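Local coordinates for intergenic-region protein (Escherichia coli CFT073, PDB 2WJ9) that probably acts as an antirestriction protein, counteracting host restriction enzymes on behalf of incoming DNA, at residues B[78-83]-B[141-146]; B[58-63]-B[72-77]; B[102-107]-B[161-166]. All blocks are in the same frame, centred on the assembly; numbering follows the deposited sequence.

Contact 1 (B[78-83]-B[141-146]). With SO4 (sulfate ion), chain H.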
loop_
_atom_site.group_PDB
_atom_site.type_symbol
_atom_site.label_atom_id
_atom_site.label_comp_id
_atom_site.label_asym_id
_atom_site.label_seq_id
_atom_site.Cartn_x
_atom_site.Cartn_y
_atom_site.Cartn_z
ATOM N N PHE B 78 12.368 -17.723 -3.857
ATOM C CA PHE B 78 13.434 -18.403 -4.612
ATOM C C PHE B 78 12.891 -18.991 -5.924
ATOM O O PHE B 78 13.584 -18.986 -6.943
ATOM C CB PHE B 78 14.116 -19.492 -3.766
ATOM C CG PHE B 78 15.044 -18.955 -2.689
ATOM C CD1 PHE B 78 16.002 -17.988 -2.985
ATOM C CD2 PHE B 78 14.997 -19.459 -1.394
ATOM C CE1 PHE B 78 16.874 -17.513 -1.996
ATOM C CE2 PHE B 78 15.864 -18.991 -0.400
ATOM C CZ PHE B 78 16.794 -18.014 -0.696
ATOM N N GLY B 79 11.655 -19.488 -5.890
ATOM C CA GLY B 79 10.982 -19.994 -7.090
ATOM C C GLY B 79 10.825 -18.907 -8.139
ATOM O O GLY B 79 11.159 -19.112 -9.298
ATOM N N TRP B 80 10.318 -17.743 -7.734
ATOM C CA TRP B 80 10.214 -16.609 -8.666
ATOM C C TRP B 80 11.594 -16.179 -9.194
ATOM O O TRP B 80 11.743 -15.888 -10.378
ATOM C CB TRP B 80 9.465 -15.421 -8.044
ATOM C CG TRP B 80 7.975 -15.575 -8.101
ATOM C CD1 TRP B 80 7.140 -15.862 -7.066
ATOM C CD2 TRP B 80 7.147 -15.491 -9.272
ATOM N NE1 TRP B 80 5.839 -15.942 -7.511
ATOM C CE2 TRP B 80 5.816 -15.722 -8.861
ATOM C CE3 TRP B 80 7.400 -15.223 -10.621
ATOM C CZ2 TRP B 80 4.738 -15.694 -9.751
ATOM C CZ3 TRP B 80 6.324 -15.216 -11.518
ATOM C CH2 TRP B 80 5.013 -15.442 -11.072
ATOM N N MET B 81 12.599 -16.166 -8.322
ATOM C CA MET B 81 13.946 -15.745 -8.716
ATOM C C MET B 81 14.509 -16.700 -9.785
ATOM O O MET B 81 15.149 -16.260 -10.755
ATOM C CB MET B 81 14.847 -15.665 -7.474
ATOM C CG MET B 81 16.150 -14.909 -7.640
ATOM S SD MET B 81 15.984 -13.194 -8.143
ATOM C CE MET B 81 16.475 -13.327 -9.860
ATOM N N ASP B 82 14.245 -17.996 -9.631
ATOM C CA ASP B 82 14.628 -18.985 -10.649
ATOM C C ASP B 82 13.896 -18.805 -11.976
ATOM O O ASP B 82 14.470 -19.076 -13.025
ATOM C CB ASP B 82 14.373 -20.417 -10.174
ATOM C CG ASP B 82 15.405 -20.906 -9.180
ATOM O OD1 ASP B 82 16.478 -20.284 -9.034
ATOM O OD2 ASP B 82 15.135 -21.942 -8.550
ATOM N N ARG B 83 12.632 -18.390 -11.932
ATOM C CA ARG B 83 11.881 -18.116 -13.166
ATOM C C ARG B 83 12.429 -16.888 -13.885
ATOM O O ARG B 83 12.530 -16.876 -15.112
ATOM C CB ARG B 83 10.398 -17.878 -12.886
ATOM C CG ARG B 83 9.594 -19.125 -12.672
ATOM C CD ARG B 83 8.140 -18.793 -12.339
ATOM N NE ARG B 83 7.563 -19.910 -11.599
ATOM C CZ ARG B 83 7.249 -19.906 -10.308
ATOM N NH1 ARG B 83 7.388 -18.815 -9.558
ATOM N NH2 ARG B 83 6.765 -21.018 -9.764
ATOM N N LEU B 141 8.166 -8.798 -4.614
ATOM C CA LEU B 141 6.936 -8.157 -5.103
ATOM C C LEU B 141 6.012 -9.135 -5.828
ATOM O O LEU B 141 4.807 -9.156 -5.575
ATOM C CB LEU B 141 7.254 -6.954 -5.994
ATOM C CG LEU B 141 7.825 -5.742 -5.247
ATOM C CD1 LEU B 141 8.401 -4.711 -6.224
ATOM C CD2 LEU B 141 6.748 -5.105 -4.319
ATOM N N MET B 142 6.578 -9.928 -6.737
ATOM C CA MET B 142 5.817 -10.924 -7.499
ATOM C C MET B 142 5.211 -11.968 -6.564
ATOM O O MET B 142 4.048 -12.370 -6.719
ATOM C CB MET B 142 6.735 -11.623 -8.512
ATOM C CG MET B 142 7.329 -10.700 -9.563
ATOM S SD MET B 142 6.081 -9.988 -10.650
ATOM C CE MET B 142 5.689 -11.362 -11.734
ATOM N N THR B 143 6.010 -12.413 -5.595
ATOM C CA THR B 143 5.556 -13.391 -4.593
ATOM C C THR B 143 4.359 -12.856 -3.788
ATOM O O THR B 143 3.333 -13.530 -3.671
ATOM C CB THR B 143 6.696 -13.756 -3.610
ATOM O OG1 THR B 143 7.805 -14.280 -4.353
ATOM C CG2 THR B 143 6.217 -14.795 -2.577
ATOM N N TYR B 144 4.491 -11.644 -3.258
ATOM C CA TYR B 144 3.456 -11.059 -2.394
ATOM C C TYR B 144 2.140 -10.796 -3.150
ATOM O O TYR B 144 1.044 -11.063 -2.638
ATOM C CB TYR B 144 3.942 -9.758 -1.724
ATOM C CG TYR B 144 5.165 -9.847 -0.803
ATOM C CD1 TYR B 144 5.745 -11.074 -0.448
ATOM C CD2 TYR B 144 5.729 -8.674 -0.256
ATOM C CE1 TYR B 144 6.868 -11.128 0.404
ATOM C CE2 TYR B 144 6.844 -8.726 0.582
ATOM C CZ TYR B 144 7.410 -9.944 0.903
ATOM O OH TYR B 144 8.512 -10.017 1.724
ATOM N N SER B 145 2.246 -10.263 -4.359
ATOM C CA SER B 145 1.060 -9.952 -5.158
ATOM C C SER B 145 0.306 -11.227 -5.554
ATOM O O SER B 145 -0.916 -11.291 -5.444
ATOM C CB SER B 145 1.431 -9.126 -6.397
ATOM O OG SER B 145 2.508 -9.700 -7.122
ATOM N N HIS B 146 1.042 -12.239 -6.011
ATOM C CA HIS B 146 0.452 -13.525 -6.349
ATOM C C HIS B 146 -0.243 -14.150 -5.137
ATOM O O HIS B 146 -1.385 -14.591 -5.214
ATOM C CB HIS B 146 1.531 -14.462 -6.917
ATOM C CG HIS B 146 1.002 -15.752 -7.457
ATOM N ND1 HIS B 146 0.748 -16.849 -6.659
ATOM C CD2 HIS B 146 0.724 -16.138 -8.726
ATOM C CE1 HIS B 146 0.312 -17.843 -7.412
ATOM N NE2 HIS B 146 0.289 -17.439 -8.669
HETATM S S SO4 H . 4.005 -20.426 -7.080
HETATM O O1 SO4 H . 3.857 -19.345 -8.057
HETATM O O2 SO4 H . 4.953 -21.414 -7.587
HETATM O O3 SO4 H . 4.491 -19.778 -5.848
HETATM O O4 SO4 H . 2.706 -21.089 -6.891
#
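M142 meets W80 over one face of the indole: its CB sits 4.1 Å from the centroid of the five-membered ring, a CH-pi contact only 16° off the normal. Bent at chi2 and chi3, the thioether chain crosses the indole at about a right angle. In one of its two conformers CE lies 3.9 Å from W80 CZ3 and the sulfur is oblique to the six-membered ring, a Met-aromatic contact that the other conformer may lack. T143 runs antiparallel to the indole, passing beside it. Its OG1 comes within 3.2 Å of W80 CD1, while the hydroxyl itself is hydrogen-bonded to the backbone O of A139, one helical turn earlier. H146 closes the row at the exposed end, where its CD2 approaches the indole edge, 4.2 Å from W80 CZ2. On the far face of W80 lies the guanidinium of R83, with NH1 about 3.3 Å above the plane, so M142 and R83 sandwich the indole. R83 NH2 also donates to O2 of a sulfate at 2.9 Å, and O1 of that ion sits over a face of the H146 ring. The sulfate, probably from the crystallisation liquor, has a second arginine partner in R76. The axes of 78-83 and 141-146 pass 9.6 Å apart at 121°: a helix-helix interface built round a tryptophan.

Contact 2 (B[58-63]-B[72-77]). With SO4 (sulfate ion), chain H.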
loop_
_atom_site.group_PDB
_atom_site.type_symbol
_atom_site.label_atom_id
_atom_site.label_comp_id
_atom_site.label_asym_id
_atom_site.label_seq_id
_atom_site.Cartn_x
_atom_site.Cartn_y
_atom_site.Cartn_z
ATOM N N SER B 58 13.118 -16.049 13.745
ATOM C CA SER B 58 11.777 -15.541 14.092
ATOM C C SER B 58 11.121 -14.644 13.024
ATOM O O SER B 58 9.945 -14.290 13.141
ATOM C CB SER B 58 11.850 -14.789 15.421
ATOM O OG SER B 58 12.211 -15.666 16.472
ATOM N N PHE B 59 11.870 -14.306 11.980
ATOM C CA PHE B 59 11.443 -13.319 10.970
ATOM C C PHE B 59 10.082 -13.609 10.329
ATOM O O PHE B 59 9.196 -12.752 10.335
ATOM C CB PHE B 59 12.537 -13.201 9.893
ATOM C CG PHE B 59 12.202 -12.272 8.757
ATOM C CD1 PHE B 59 12.374 -10.896 8.881
ATOM C CD2 PHE B 59 11.746 -12.776 7.543
ATOM C CE1 PHE B 59 12.082 -10.041 7.821
ATOM C CE2 PHE B 59 11.455 -11.934 6.481
ATOM C CZ PHE B 59 11.620 -10.571 6.607
ATOM N N TRP B 60 9.928 -14.808 9.766
ATOM C CA TRP B 60 8.728 -15.129 8.998
ATOM C C TRP B 60 7.444 -15.166 9.849
ATOM O O TRP B 60 6.469 -14.515 9.475
ATOM C CB TRP B 60 8.932 -16.381 8.134
ATOM C CG TRP B 60 9.912 -16.138 6.989
ATOM C CD1 TRP B 60 11.195 -16.595 6.891
ATOM C CD2 TRP B 60 9.674 -15.360 5.810
ATOM N NE1 TRP B 60 11.766 -16.163 5.711
ATOM C CE2 TRP B 60 10.853 -15.406 5.028
ATOM C CE3 TRP B 60 8.574 -14.651 5.325
ATOM C CZ2 TRP B 60 10.962 -14.747 3.798
ATOM C CZ3 TRP B 60 8.680 -13.995 4.103
ATOM C CH2 TRP B 60 9.875 -14.041 3.359
ATOM N N PRO B 61 7.431 -15.914 10.983
ATOM C CA PRO B 61 6.208 -15.855 11.796
ATOM C C PRO B 61 5.956 -14.469 12.419
ATOM O O PRO B 61 4.798 -14.044 12.507
ATOM C CB PRO B 61 6.432 -16.931 12.863
ATOM C CG PRO B 61 7.907 -17.088 12.958
ATOM C CD PRO B 61 8.427 -16.836 11.560
ATOM N N GLN B 62 7.020 -13.764 12.802
ATOM C CA GLN B 62 6.887 -12.441 13.429
ATOM C C GLN B 62 6.207 -11.423 12.503
ATOM O O GLN B 62 5.333 -10.670 12.948
ATOM C CB GLN B 62 8.255 -11.921 13.900
ATOM C CG GLN B 62 8.263 -10.510 14.477
ATOM C CD GLN B 62 9.576 -10.166 15.190
ATOM O OE1 GLN B 62 10.205 -11.028 15.810
ATOM N NE2 GLN B 62 9.996 -8.906 15.090
ATOM N N HIS B 63 6.599 -11.422 11.225
ATOM C CA HIS B 63 6.105 -10.427 10.249
ATOM C C HIS B 63 4.996 -10.929 9.312
ATOM O O HIS B 63 4.273 -10.116 8.731
ATOM C CB HIS B 63 7.269 -9.862 9.419
ATOM C CG HIS B 63 8.273 -9.097 10.228
ATOM N ND1 HIS B 63 8.117 -7.762 10.540
ATOM C CD2 HIS B 63 9.438 -9.482 10.802
ATOM C CE1 HIS B 63 9.146 -7.359 11.266
ATOM N NE2 HIS B 63 9.961 -8.383 11.441
ATOM N N THR B 72 5.860 -21.072 3.558
ATOM C CA THR B 72 6.226 -21.318 2.151
ATOM C C THR B 72 6.724 -20.073 1.406
ATOM O O THR B 72 7.198 -20.178 0.263
ATOM C CB THR B 72 5.031 -21.901 1.332
ATOM O OG1 THR B 72 4.080 -20.865 1.040
ATOM C CG2 THR B 72 4.357 -23.039 2.074
ATOM N N LEU B 73 6.620 -18.898 2.013
ATOM C CA LEU B 73 6.955 -17.656 1.293
ATOM C C LEU B 73 8.430 -17.629 0.833
ATOM O O LEU B 73 8.724 -17.248 -0.312
ATOM C CB LEU B 73 6.587 -16.414 2.117
ATOM C CG LEU B 73 5.082 -16.139 2.254
ATOM C CD1 LEU B 73 4.802 -15.057 3.316
ATOM C CD2 LEU B 73 4.466 -15.762 0.916
ATOM N N GLU B 74 9.355 -18.022 1.710
ATOM C CA GLU B 74 10.775 -18.019 1.341
ATOM C C GLU B 74 11.058 -18.936 0.121
ATOM O O GLU B 74 11.650 -18.482 -0.856
ATOM C CB GLU B 74 11.695 -18.301 2.550
ATOM C CG GLU B 74 13.166 -18.487 2.159
ATOM C CD GLU B 74 14.152 -18.362 3.319
ATOM O OE1 GLU B 74 15.174 -19.078 3.289
ATOM O OE2 GLU B 74 13.927 -17.562 4.257
ATOM N N PRO B 75 10.643 -20.221 0.166
ATOM C CA PRO B 75 10.674 -21.046 -1.055
ATOM C C PRO B 75 10.006 -20.427 -2.300
ATOM O O PRO B 75 10.501 -20.615 -3.425
ATOM C CB PRO B 75 9.917 -22.309 -0.634
ATOM C CG PRO B 75 10.137 -22.405 0.804
ATOM C CD PRO B 75 10.226 -21.015 1.336
ATOM N N ARG B 76 8.889 -19.732 -2.122
ATOM C CA ARG B 76 8.198 -19.103 -3.262
ATOM C C ARG B 76 9.017 -17.956 -3.888
ATOM O O ARG B 76 9.029 -17.797 -5.113
ATOM C CB ARG B 76 6.793 -18.624 -2.874
ATOM C CG ARG B 76 5.790 -19.762 -2.709
ATOM C CD ARG B 76 4.417 -19.270 -2.251
ATOM N NE ARG B 76 3.630 -20.341 -1.658
ATOM C CZ ARG B 76 3.040 -21.324 -2.327
ATOM N NH1 ARG B 76 3.145 -21.418 -3.654
ATOM N NH2 ARG B 76 2.352 -22.240 -1.658
ATOM N N VAL B 77 9.687 -17.165 -3.046
ATOM C CA VAL B 77 10.577 -16.093 -3.530
ATOM C C VAL B 77 11.716 -16.685 -4.374
ATOM O O VAL B 77 11.993 -16.216 -5.482
ATOM C CB VAL B 77 11.178 -15.252 -2.380
ATOM C CG1 VAL B 77 12.187 -14.245 -2.927
ATOM C CG2 VAL B 77 10.068 -14.509 -1.600
HETATM S S SO4 H . 4.005 -20.426 -7.080
HETATM O O1 SO4 H . 3.857 -19.345 -8.057
HETATM O O2 SO4 H . 4.953 -21.414 -7.587
HETATM O O3 SO4 H . 4.491 -19.778 -5.848
HETATM O O4 SO4 H . 2.706 -21.089 -6.891
#
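W60 and E74 join two helices consecutive in the chain, 59-64 and 73-84, packed as a helix-loop-helix pair centred on one indole. The tight part is where buried L73 and the start of the E74 side chain meet the ring. L73 CB packs against W60 CZ3 at 3.8 Å, and E74 CB lies 3.8 Å from both W60 CZ2 and W60 NE1, bringing the first turn of helix 73-84 up to the indole. E74 N stands above one face, offset toward the rim. On the opposite face the edge of the F59 ring points in, its CD2 3.6 Å above the W60 plane. M105 of strand 103-107 touches both W60 and E74 and ties the pair to the sheet.

The rim, where the carboxylate of partly exposed E74 lies, is the looser, solvent-facing side. The E74 chain turns its CG away from its own backbone N (chi1 172°) and runs extended across the ring at about a right angle, which carries the carboxylate to the indole N-H. W60 NE1 donates to E74 OE2 at 3.0 Å, with an N-H...O angle of 147°; the oxygen is approached on its anti side and stands somewhat out of the indole plane. Further along helix 73-84, R76 takes no part in the W60 contact and reaches a sulfate, its NH1 donating to O3 of that ion at 3.1 Å. The same guanidinium is steadied from within its own segment: R76 NE donates to T72 OG1 at 2.8 Å, the hydroxyl with which T72 also bonds to Q69 O.

Contact 3 (B[102-107]-B[161-166])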
loop_
_atom_site.group_PDB
_atom_site.type_symbol
_atom_site.label_atom_id
_atom_site.label_comp_id
_atom_site.label_asym_id
_atom_site.label_seq_id
_atom_site.Cartn_x
_atom_site.Cartn_y
_atom_site.Cartn_z
ATOM N N GLY B 102 7.003 -2.859 6.420
ATOM C CA GLY B 102 7.275 -3.878 5.407
ATOM C C GLY B 102 8.454 -4.759 5.758
ATOM O O GLY B 102 9.154 -4.534 6.746
ATOM N N ALA B 103 8.675 -5.783 4.946
ATOM C CA ALA B 103 9.793 -6.701 5.155
ATOM C C ALA B 103 10.037 -7.479 3.861
ATOM O O ALA B 103 9.103 -7.698 3.072
ATOM C CB ALA B 103 9.500 -7.658 6.327
ATOM N N PHE B 104 11.283 -7.881 3.640
ATOM C CA PHE B 104 11.649 -8.613 2.418
ATOM C C PHE B 104 12.975 -9.375 2.562
ATOM O O PHE B 104 13.622 -9.350 3.608
ATOM C CB PHE B 104 11.669 -7.664 1.207
ATOM C CG PHE B 104 12.763 -6.633 1.241
ATOM C CD1 PHE B 104 13.929 -6.816 0.520
ATOM C CD2 PHE B 104 12.620 -5.465 1.984
ATOM C CE1 PHE B 104 14.941 -5.862 0.531
ATOM C CE2 PHE B 104 13.632 -4.504 2.000
ATOM C CZ PHE B 104 14.786 -4.699 1.275
ATOM N N MET B 105 13.364 -10.091 1.518
ATOM C CA MET B 105 14.664 -10.760 1.494
ATOM C C MET B 105 15.366 -10.459 0.181
ATOM O O MET B 105 14.719 -10.364 -0.860
ATOM C CB MET B 105 14.520 -12.276 1.695
ATOM C CG MET B 105 13.802 -13.014 0.578
ATOM S SD MET B 105 13.513 -14.778 0.904
ATOM C CE MET B 105 15.070 -15.253 1.608
ATOM N N ALA B 106 16.682 -10.297 0.242
ATOM C CA ALA B 106 17.481 -9.991 -0.952
ATOM C C ALA B 106 18.961 -10.243 -0.696
ATOM O O ALA B 106 19.386 -10.352 0.450
ATOM C CB ALA B 106 17.268 -8.523 -1.346
ATOM N N PRO B 107 19.759 -10.343 -1.767
ATOM C CA PRO B 107 21.195 -10.127 -1.576
ATOM C C PRO B 107 21.521 -8.686 -1.138
ATOM O O PRO B 107 20.699 -7.771 -1.288
ATOM C CB PRO B 107 21.792 -10.424 -2.962
ATOM C CG PRO B 107 20.737 -11.210 -3.685
ATOM C CD PRO B 107 19.430 -10.705 -3.153
ATOM N N TYR B 161 1.922 -3.578 -0.818
ATOM C CA TYR B 161 1.905 -2.107 -0.928
ATOM C C TYR B 161 3.137 -1.476 -0.236
ATOM O O TYR B 161 3.725 -0.521 -0.734
ATOM C CB TYR B 161 0.590 -1.513 -0.375
ATOM C CG TYR B 161 -0.599 -1.585 -1.326
ATOM C CD1 TYR B 161 -1.711 -2.355 -1.024
ATOM C CD2 TYR B 161 -0.620 -0.858 -2.521
ATOM C CE1 TYR B 161 -2.802 -2.429 -1.889
ATOM C CE2 TYR B 161 -1.714 -0.926 -3.389
ATOM C CZ TYR B 161 -2.792 -1.720 -3.067
ATOM O OH TYR B 161 -3.881 -1.807 -3.907
ATOM N N ARG B 162 3.544 -2.033 0.895
ATOM C CA ARG B 162 4.668 -1.471 1.656
ATOM C C ARG B 162 6.011 -1.637 0.929
ATOM O O ARG B 162 6.804 -0.697 0.848
ATOM C CB ARG B 162 4.701 -2.052 3.070
ATOM C CG ARG B 162 3.603 -1.446 3.945
ATOM C CD ARG B 162 3.463 -2.122 5.286
ATOM N NE ARG B 162 2.533 -1.381 6.137
ATOM C CZ ARG B 162 2.088 -1.792 7.318
ATOM N NH1 ARG B 162 2.466 -2.966 7.814
ATOM N NH2 ARG B 162 1.256 -1.016 8.003
ATOM N N LEU B 163 6.250 -2.822 0.386
ATOM C CA LEU B 163 7.449 -3.058 -0.439
ATOM C C LEU B 163 7.404 -2.298 -1.773
ATOM O O LEU B 163 8.436 -1.795 -2.241
ATOM C CB LEU B 163 7.662 -4.557 -0.674
ATOM C CG LEU B 163 8.942 -4.970 -1.420
ATOM C CD1 LEU B 163 10.198 -4.544 -0.654
ATOM C CD2 LEU B 163 8.927 -6.485 -1.686
ATOM N N ARG B 164 6.223 -2.225 -2.392
ATOM C CA ARG B 164 6.032 -1.439 -3.610
ATOM C C ARG B 164 6.470 0.014 -3.408
ATOM O O ARG B 164 7.126 0.582 -4.266
ATOM C CB ARG B 164 4.571 -1.520 -4.099
ATOM C CG ARG B 164 4.204 -0.658 -5.320
ATOM C CD ARG B 164 2.735 -0.933 -5.691
ATOM N NE ARG B 164 2.155 -0.073 -6.726
ATOM C CZ ARG B 164 1.317 0.945 -6.525
ATOM N NH1 ARG B 164 0.948 1.313 -5.301
ATOM N NH2 ARG B 164 0.842 1.612 -7.568
ATOM N N ASP B 165 6.125 0.611 -2.261
ATOM C CA ASP B 165 6.559 1.992 -1.971
ATOM C C ASP B 165 8.086 2.132 -1.903
ATOM O O ASP B 165 8.642 3.099 -2.416
ATOM C CB ASP B 165 5.955 2.504 -0.656
ATOM C CG ASP B 165 4.543 3.035 -0.809
ATOM O OD1 ASP B 165 3.968 2.990 -1.924
ATOM O OD2 ASP B 165 4.004 3.525 0.213
ATOM N N TYR B 166 8.750 1.170 -1.271
ATOM C CA TYR B 166 10.217 1.126 -1.244
ATOM C C TYR B 166 10.802 1.026 -2.664
ATOM O O TYR B 166 11.795 1.708 -2.984
ATOM C CB TYR B 166 10.695 -0.040 -0.374
ATOM C CG TYR B 166 12.194 -0.109 -0.178
ATOM C CD1 TYR B 166 12.880 0.900 0.490
ATOM C CD2 TYR B 166 12.928 -1.199 -0.634
ATOM C CE1 TYR B 166 14.249 0.833 0.682
ATOM C CE2 TYR B 166 14.295 -1.269 -0.450
ATOM C CZ TYR B 166 14.955 -0.253 0.212
ATOM O OH TYR B 166 16.322 -0.312 0.404
#
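G102 and R162 bring the backbones closest, their CA atoms 5.2 Å apart where strand 103-107 begins beside helix 154-168. With no side chain in the way, G102 lets the helix come near: R162 CB lies 3.9 Å from G102 CA, and R162 CD lies 3.8 Å from G102 N. R162 then runs on extended, from CG to NE, and its NH1 is hydrogen-bonded to S35 O, so its aliphatic part does the packing here while its charged end is held beyond the contact. Further along the same helix, R164 and D165 pair in salt bridges with D165 and R164 of the second subunit.

Two residues on from G102, F104 is the main side chain on the strand side. Its chi1 of 68° sets the ring between the backbone N and the carbonyl carbon, and the ring meets two helix residues, both obliquely. L163 brings its CD1 branch to F104 CD2 at 3.7 Å, the two side chains crossing at about a right angle, while its CD2 branch touches F104 CB. One helical turn along, Y166 meets the far end of the ring, with CE2 3.9 Å from F104 CZ. The ring centroids are 5.6 Å apart and the planes at 33°.

The contact is almost wholly buried near the centre of the chain. Helix 154-168 packs beside strand 103-107, an outermost strand of its sheet; F104 also meets Y96 and L98 of the neighbouring strand 93-98, and L163 and Y166 reach helix 132-151 alongside.

From the N terminus, contact 2 comes first and closes a short loop of eight residues between helices 59-64 and 73-84. Contact 1 opens directly after it, on the same helix 73-84, and spans strands 93-98, 103-107, 117-121 and 126-130 before closing on helix 132-151; the two contacts meet where T143 packs on V77 and L73, and both reach one sulfate. Contact 3 opens within that span, at strand 103-107, and closes beyond it on helix 154-168, so contacts 1 and 3 cross. Y144 probably hydrogen-bonds A103, and F59 packs on A103, tying helices 132-151 and 59-64 to strand 103-107, which contact 3 in turn joins to helix 154-168.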